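Local coordinates for protein CurM Sulfotransferase (Moorea producta, PDB 4GBM) that probably transfers a sulfonate group from PAPS to an intermediate of curacin biosynthesis, as the sulfotransferase domain of a polyketide synthase pathway, at residues L66-T71 / P144-R149; Y159-R164 / N203-L208. The protein carries 2 engineered substitutions. All coordinates share one frame; numbering follows the deposited sequence.

The two contacts follow one another along the chain, contact 1 closing before contact 2 opens, and their centres lie 16 Å apart within a sulfotransferase of the P-loop NTPase clan. Contact 1 (66-71 with 144-149) is near the surface, where the loop between strand 58-59 and helix 72-78 meets helix 144-153. Contact 2 (159-164 with 203-208) is buried and packs helix 189-208 against strand 158-163 of the five-stranded parallel sheet. The two helices also touch: Phe207 CE1 lies 3.4 Å from Leu147 O, and Pro144 packs on Asn203. Packing thus runs from the outer loop through two helices to the sheet and its nucleotide-binding end.

Contact 1 of 2, residues L66-T71 / P144-R149; sequences LLPFNT and PTILER
Leu67 and Ile146 meet through their methyl branches, Leu67 CD2 lying 3.8 Å from Ile146 CG2 while also touching the helix backbone at Ile146 O. With CG anti to the backbone N (chi1 -163°), Leu67 CG itself comes to 3.9 Å from Ile146 CG2. An alanine here would probably open a gap beside Ile146 CG2 and leave the helix backbone around Ile146 O less well covered. The branched isoleucine serves two partners: its other arm ends in CD1, 4.0 Å from Pro68 CB. One helical turn on, Arg149 is long enough to span from the helix to the loop carbonyls. In the conformer described, its NH1 donates to Leu67 O over 3.2 Å, with a bent N-H...O angle of 137° and the acceptor tilted out of the guanidinium plane; a second conformer is deposited, so this bond is probably not permanent. Pro68 O lies over one guanidinium face, and Asn70 OD1 stands 3.6 Å from Arg149 NE, too far for a hydrogen bond, the side chains crossing at about a right angle. Behind this first shell, Leu67 rests on Tyr140 and Tyr121. A type I turn from Leu66 to Phe69 shapes the loop, and Thr71 is the N-cap of helix 72-78, its OG1 bonded to Glu74 N. This is loop-on-helix packing near the surface of the sulfotransferase fold, with a zinc ion about 5 Å from the Pro68 side chain.

Contact 2 of 2, residues Y159-R164 / N203-L208; sequences YIYLVR and NILNFL. With A3P (adenosine-3'-5'-diphosphate), chain G.
In the beta-alpha-beta crossover from strand 158-163 to its parallel neighbour 216-220, helix 189-208 packs on the sheet through Tyr159 and Tyr161 of the strand. Over 159-163 and 203-208 the helix runs roughly antiparallel to the strand, at 152°, with the axes 10.5 Å apart at closest. Tyr159 and Phe207 form an edge-to-face pair: the phenylalanine edge, CE2 leading, comes over the tyrosine face, with ring centroids 5.2 Å apart and planes at 79°. Two residues on, Ile204 CG2 sits over one face of the Tyr161 ring in a CH-pi contact, 3.5 Å from the centroid. Val163 CG1 lies over the opposite face, toward the rim, so the ring is sandwiched between methyl groups. Leu208 fits between the tyrosines because its end forks: CD2 meets Tyr159 CB at 3.9 Å and CD1 meets Tyr161 CB at 3.8 Å. Leu205 lies by the phenol end, with CG 3.8 Å from Tyr161 OH. Tyrosine suits both positions, offering a broad face to apolar neighbours, the Phe207 edge for Tyr159 and Ile204 for Tyr161, and a hydroxyl to a polar partner: Tyr159 OH bonds to Glu151 and Tyr161 OH to Asn201. Just past the strand, the extended Arg164 reaches the bound adenosine-3'-5'-diphosphate, its NH1 donating to the ligand's O2' at 3.0 Å. Arg42 O, Leu282 O and a cation-pi contact with Tyr221 also hold the guanidinium. Apolar and aromatic packing thus fixes helix against strand, while the arginine at the strand's end grips the ribose hydroxyl, its charge perhaps acting at a distance on the 3'-phosphate.

Contact 1 of 2, residues L66-T71 / P144-R149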
# COMPACT_ATOMS: atom_id res chain seq x y z
N LEU A 66 -4.66 10.70 0.13
CA LEU A 66 -4.41 12.04 -0.41
C LEU A 66 -4.27 12.00 -1.94
O LEU A 66 -4.93 12.77 -2.65
CB LEU A 66 -3.16 12.65 0.22
CG LEU A 66 -3.21 13.01 1.71
CD1 LEU A 66 -1.82 13.39 2.18
CD2 LEU A 66 -4.20 14.14 1.98
N LEU A 67 -3.43 11.09 -2.42
CA LEU A 67 -3.05 11.04 -3.84
C LEU A 67 -4.20 11.08 -4.86
O LEU A 67 -4.05 11.70 -5.91
CB LEU A 67 -2.12 9.85 -4.12
CG LEU A 67 -1.33 9.88 -5.44
CD1 LEU A 67 -0.37 11.08 -5.49
CD2 LEU A 67 -0.58 8.57 -5.60
N PRO A 68 -5.36 10.44 -4.57
CA PRO A 68 -6.44 10.49 -5.56
C PRO A 68 -7.15 11.85 -5.73
O PRO A 68 -7.94 12.00 -6.66
CB PRO A 68 -7.45 9.46 -5.02
CG PRO A 68 -6.67 8.59 -4.10
CD PRO A 68 -5.68 9.52 -3.47
N PHE A 69 -6.86 12.82 -4.86
CA PHE A 69 -7.62 14.08 -4.82
C PHE A 69 -6.78 15.31 -5.12
O PHE A 69 -5.57 15.31 -4.88
CB PHE A 69 -8.30 14.24 -3.46
CG PHE A 69 -9.13 13.05 -3.06
CD1 PHE A 69 -10.37 12.82 -3.66
CD2 PHE A 69 -8.66 12.15 -2.12
CE1 PHE A 69 -11.13 11.72 -3.31
CE2 PHE A 69 -9.42 11.05 -1.75
CZ PHE A 69 -10.66 10.83 -2.35
N ASN A 70 -7.42 16.36 -5.64
CA ASN A 70 -6.71 17.61 -5.90
C ASN A 70 -6.69 18.56 -4.71
O ASN A 70 -5.70 19.26 -4.49
CB ASN A 70 -7.28 18.32 -7.14
CG ASN A 70 -6.99 17.57 -8.43
OD1 ASN A 70 -5.90 17.04 -8.62
ND2 ASN A 70 -7.98 17.52 -9.31
N THR A 71 -7.79 18.60 -3.96
CA THR A 71 -7.93 19.53 -2.84
C THR A 71 -8.52 18.83 -1.62
O THR A 71 -9.16 17.78 -1.75
CB THR A 71 -8.85 20.72 -3.17
OG1 THR A 71 -10.19 20.24 -3.36
CG2 THR A 71 -8.37 21.47 -4.41
N PRO A 144 -4.81 4.29 -13.60
CA PRO A 144 -3.58 4.85 -14.18
C PRO A 144 -3.39 6.35 -13.91
O PRO A 144 -2.26 6.79 -13.74
CB PRO A 144 -3.74 4.59 -15.67
CG PRO A 144 -4.55 3.34 -15.72
CD PRO A 144 -5.56 3.51 -14.61
N THR A 145 -4.48 7.11 -13.84
CA THR A 145 -4.37 8.55 -13.58
C THR A 145 -3.89 8.87 -12.16
O THR A 145 -3.28 9.91 -11.94
CB THR A 145 -5.67 9.33 -13.89
OG1 THR A 145 -6.75 8.84 -13.09
CG2 THR A 145 -6.03 9.21 -15.37
N ILE A 146 -4.13 7.97 -11.20
CA ILE A 146 -3.62 8.16 -9.84
C ILE A 146 -2.11 7.92 -9.80
O ILE A 146 -1.37 8.71 -9.20
CB ILE A 146 -4.35 7.28 -8.79
CG1 ILE A 146 -5.82 7.69 -8.68
CG2 ILE A 146 -3.65 7.40 -7.42
CD1 ILE A 146 -6.68 6.72 -7.83
N LEU A 147 -1.65 6.85 -10.45
CA LEU A 147 -0.21 6.59 -10.57
C LEU A 147 0.52 7.78 -11.20
O LEU A 147 1.58 8.20 -10.72
CB LEU A 147 0.04 5.31 -11.38
CG LEU A 147 -0.53 4.01 -10.80
CD1 LEU A 147 -0.28 2.85 -11.74
CD2 LEU A 147 0.08 3.70 -9.41
N GLU A 148 -0.08 8.35 -12.24
CA GLU A 148 0.48 9.51 -12.93
C GLU A 148 0.54 10.74 -12.03
O GLU A 148 1.47 11.54 -12.15
CB GLU A 148 -0.28 9.81 -14.21
CG GLU A 148 -0.01 8.80 -15.32
CD GLU A 148 -0.72 9.15 -16.62
OE1 GLU A 148 -1.97 9.18 -16.63
OE2 GLU A 148 -0.02 9.38 -17.63
N ARG A 149 -0.42 10.89 -11.11
CA ARG A 149 -0.43 12.03 -10.20
C ARG A 149 0.80 12.05 -9.28
O ARG A 149 1.30 13.12 -8.94
CB ARG A 149 -1.73 12.13 -9.40
CG ARG A 149 -1.96 13.52 -8.79
CD ARG A 149 -3.32 13.67 -8.12
NE ARG A 149 -4.41 13.82 -9.07
CZ ARG A 149 -5.24 12.84 -9.41
NH1 ARG A 149 -5.10 11.64 -8.88
NH2 ARG A 149 -6.21 13.06 -10.29

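Contact 2 of 2, residues Y159-R164 / N203-L208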
# COMPACT_ATOMS: atom_id res chain seq x y z
N TYR A 159 9.73 3.66 -6.33
CA TYR A 159 8.57 2.78 -6.35
C TYR A 159 8.94 1.37 -5.99
O TYR A 159 9.80 0.75 -6.63
CB TYR A 159 7.92 2.82 -7.73
CG TYR A 159 7.35 4.16 -8.03
CD1 TYR A 159 6.03 4.46 -7.69
CD2 TYR A 159 8.11 5.15 -8.64
CE1 TYR A 159 5.49 5.71 -7.95
CE2 TYR A 159 7.58 6.41 -8.91
CZ TYR A 159 6.27 6.67 -8.57
OH TYR A 159 5.74 7.90 -8.83
N ILE A 160 8.29 0.86 -4.94
CA ILE A 160 8.40 -0.55 -4.58
C ILE A 160 7.19 -1.26 -5.17
O ILE A 160 6.05 -0.96 -4.79
CB ILE A 160 8.41 -0.73 -3.05
CG1 ILE A 160 9.56 0.05 -2.41
CG2 ILE A 160 8.48 -2.22 -2.68
CD1 ILE A 160 9.41 0.18 -0.89
N TYR A 161 7.43 -2.20 -6.08
CA TYR A 161 6.37 -2.96 -6.72
C TYR A 161 6.27 -4.30 -6.03
O TYR A 161 7.13 -5.17 -6.21
CB TYR A 161 6.67 -3.10 -8.22
CG TYR A 161 5.69 -3.93 -9.04
CD1 TYR A 161 4.36 -4.12 -8.63
CD2 TYR A 161 6.10 -4.50 -10.24
CE1 TYR A 161 3.48 -4.88 -9.41
CE2 TYR A 161 5.23 -5.26 -11.02
CZ TYR A 161 3.92 -5.44 -10.60
OH TYR A 161 3.09 -6.20 -11.37
N LEU A 162 5.23 -4.44 -5.22
CA LEU A 162 4.98 -5.66 -4.45
C LEU A 162 3.99 -6.54 -5.20
O LEU A 162 2.89 -6.09 -5.54
CB LEU A 162 4.45 -5.30 -3.06
CG LEU A 162 4.03 -6.44 -2.13
CD1 LEU A 162 5.20 -7.36 -1.76
CD2 LEU A 162 3.39 -5.85 -0.88
N VAL A 163 4.40 -7.78 -5.47
CA VAL A 163 3.57 -8.75 -6.20
C VAL A 163 3.33 -10.01 -5.38
O VAL A 163 4.17 -10.40 -4.57
CB VAL A 163 4.19 -9.13 -7.59
CG1 VAL A 163 4.29 -7.93 -8.50
CG2 VAL A 163 5.56 -9.78 -7.44
N ARG A 164 2.16 -10.62 -5.58
CA ARG A 164 1.84 -11.90 -4.96
C ARG A 164 1.17 -12.80 -6.00
O ARG A 164 0.53 -12.31 -6.92
CB ARG A 164 0.94 -11.70 -3.73
CG ARG A 164 0.71 -12.98 -2.94
CD ARG A 164 -0.09 -12.72 -1.69
NE ARG A 164 -0.18 -13.93 -0.88
CZ ARG A 164 -0.92 -14.03 0.21
NH1 ARG A 164 -1.67 -13.01 0.60
NH2 ARG A 164 -0.92 -15.16 0.92
N ASN A 203 -1.62 -2.28 -14.82
CA ASN A 203 -1.47 -0.83 -14.66
C ASN A 203 -0.10 -0.47 -14.09
O ASN A 203 0.54 0.47 -14.56
CB ASN A 203 -2.57 -0.24 -13.76
CG ASN A 203 -3.95 -0.20 -14.44
OD1 ASN A 203 -4.97 -0.03 -13.75
ND2 ASN A 203 -3.99 -0.36 -15.75
N ILE A 204 0.36 -1.22 -13.09
CA ILE A 204 1.69 -0.98 -12.52
C ILE A 204 2.79 -1.25 -13.54
O ILE A 204 3.70 -0.44 -13.71
CB ILE A 204 1.94 -1.81 -11.25
CG1 ILE A 204 0.96 -1.40 -10.15
CG2 ILE A 204 3.37 -1.57 -10.75
CD1 ILE A 204 0.84 -2.42 -9.02
N LEU A 205 2.69 -2.38 -14.23
CA LEU A 205 3.66 -2.72 -15.27
C LEU A 205 3.75 -1.63 -16.33
O LEU A 205 4.86 -1.21 -16.71
CB LEU A 205 3.32 -4.07 -15.91
CG LEU A 205 3.55 -5.27 -15.00
CD1 LEU A 205 2.80 -6.50 -15.51
CD2 LEU A 205 5.04 -5.55 -14.88
N ASN A 206 2.59 -1.16 -16.80
CA ASN A 206 2.55 -0.09 -17.80
C ASN A 206 3.18 1.21 -17.29
O ASN A 206 3.95 1.85 -18.00
CB ASN A 206 1.10 0.18 -18.24
CG ASN A 206 0.52 -0.95 -19.08
OD1 ASN A 206 1.24 -1.85 -19.52
ND2 ASN A 206 -0.79 -0.91 -19.29
N PHE A 207 2.84 1.58 -16.06
CA PHE A 207 3.36 2.80 -15.45
C PHE A 207 4.88 2.74 -15.26
O PHE A 207 5.61 3.66 -15.66
CB PHE A 207 2.63 3.01 -14.11
CG PHE A 207 3.21 4.08 -13.24
CD1 PHE A 207 3.07 5.43 -13.58
CD2 PHE A 207 3.85 3.74 -12.06
CE1 PHE A 207 3.60 6.43 -12.77
CE2 PHE A 207 4.38 4.73 -11.23
CZ PHE A 207 4.25 6.08 -11.59
N LEU A 208 5.35 1.64 -14.69
CA LEU A 208 6.77 1.50 -14.39
C LEU A 208 7.63 1.34 -15.64
O LEU A 208 8.82 1.68 -15.61
CB LEU A 208 7.01 0.36 -13.41
CG LEU A 208 6.45 0.56 -11.99
CD1 LEU A 208 6.79 -0.65 -11.15
CD2 LEU A 208 6.99 1.82 -11.33
P1 A3P G . -5.25 -12.83 4.21
O1P A3P G . -6.62 -12.62 3.61
O2P A3P G . -5.19 -12.54 5.69
O3P A3P G . -4.61 -14.12 3.79
P2 A3P G . -2.74 -6.39 2.14
O4P A3P G . -2.04 -5.99 0.88
O5P A3P G . -4.24 -6.31 2.10
O6P A3P G . -2.14 -5.76 3.37
O5' A3P G . -2.46 -7.97 2.27
C5' A3P G . -3.18 -8.73 3.25
C4' A3P G . -2.53 -10.09 3.30
O4' A3P G . -1.24 -9.96 3.91
C3' A3P G . -3.27 -11.06 4.20
O3' A3P G . -4.37 -11.66 3.50
C2' A3P G . -2.15 -12.04 4.56
O2' A3P G . -2.06 -13.09 3.59
C1' A3P G . -0.87 -11.21 4.49
N9 A3P G . -0.34 -10.97 5.86
C8 A3P G . -0.85 -10.16 6.81
N7 A3P G . -0.11 -10.22 7.95
C5 A3P G . 0.89 -11.10 7.72
C6 A3P G . 2.04 -11.64 8.48
N6 A3P G . 2.27 -11.23 9.75
N1 A3P G . 2.84 -12.55 7.85
C2 A3P G . 2.62 -12.95 6.58
N3 A3P G . 1.60 -12.48 5.83
C4 A3P G . 0.74 -11.58 6.34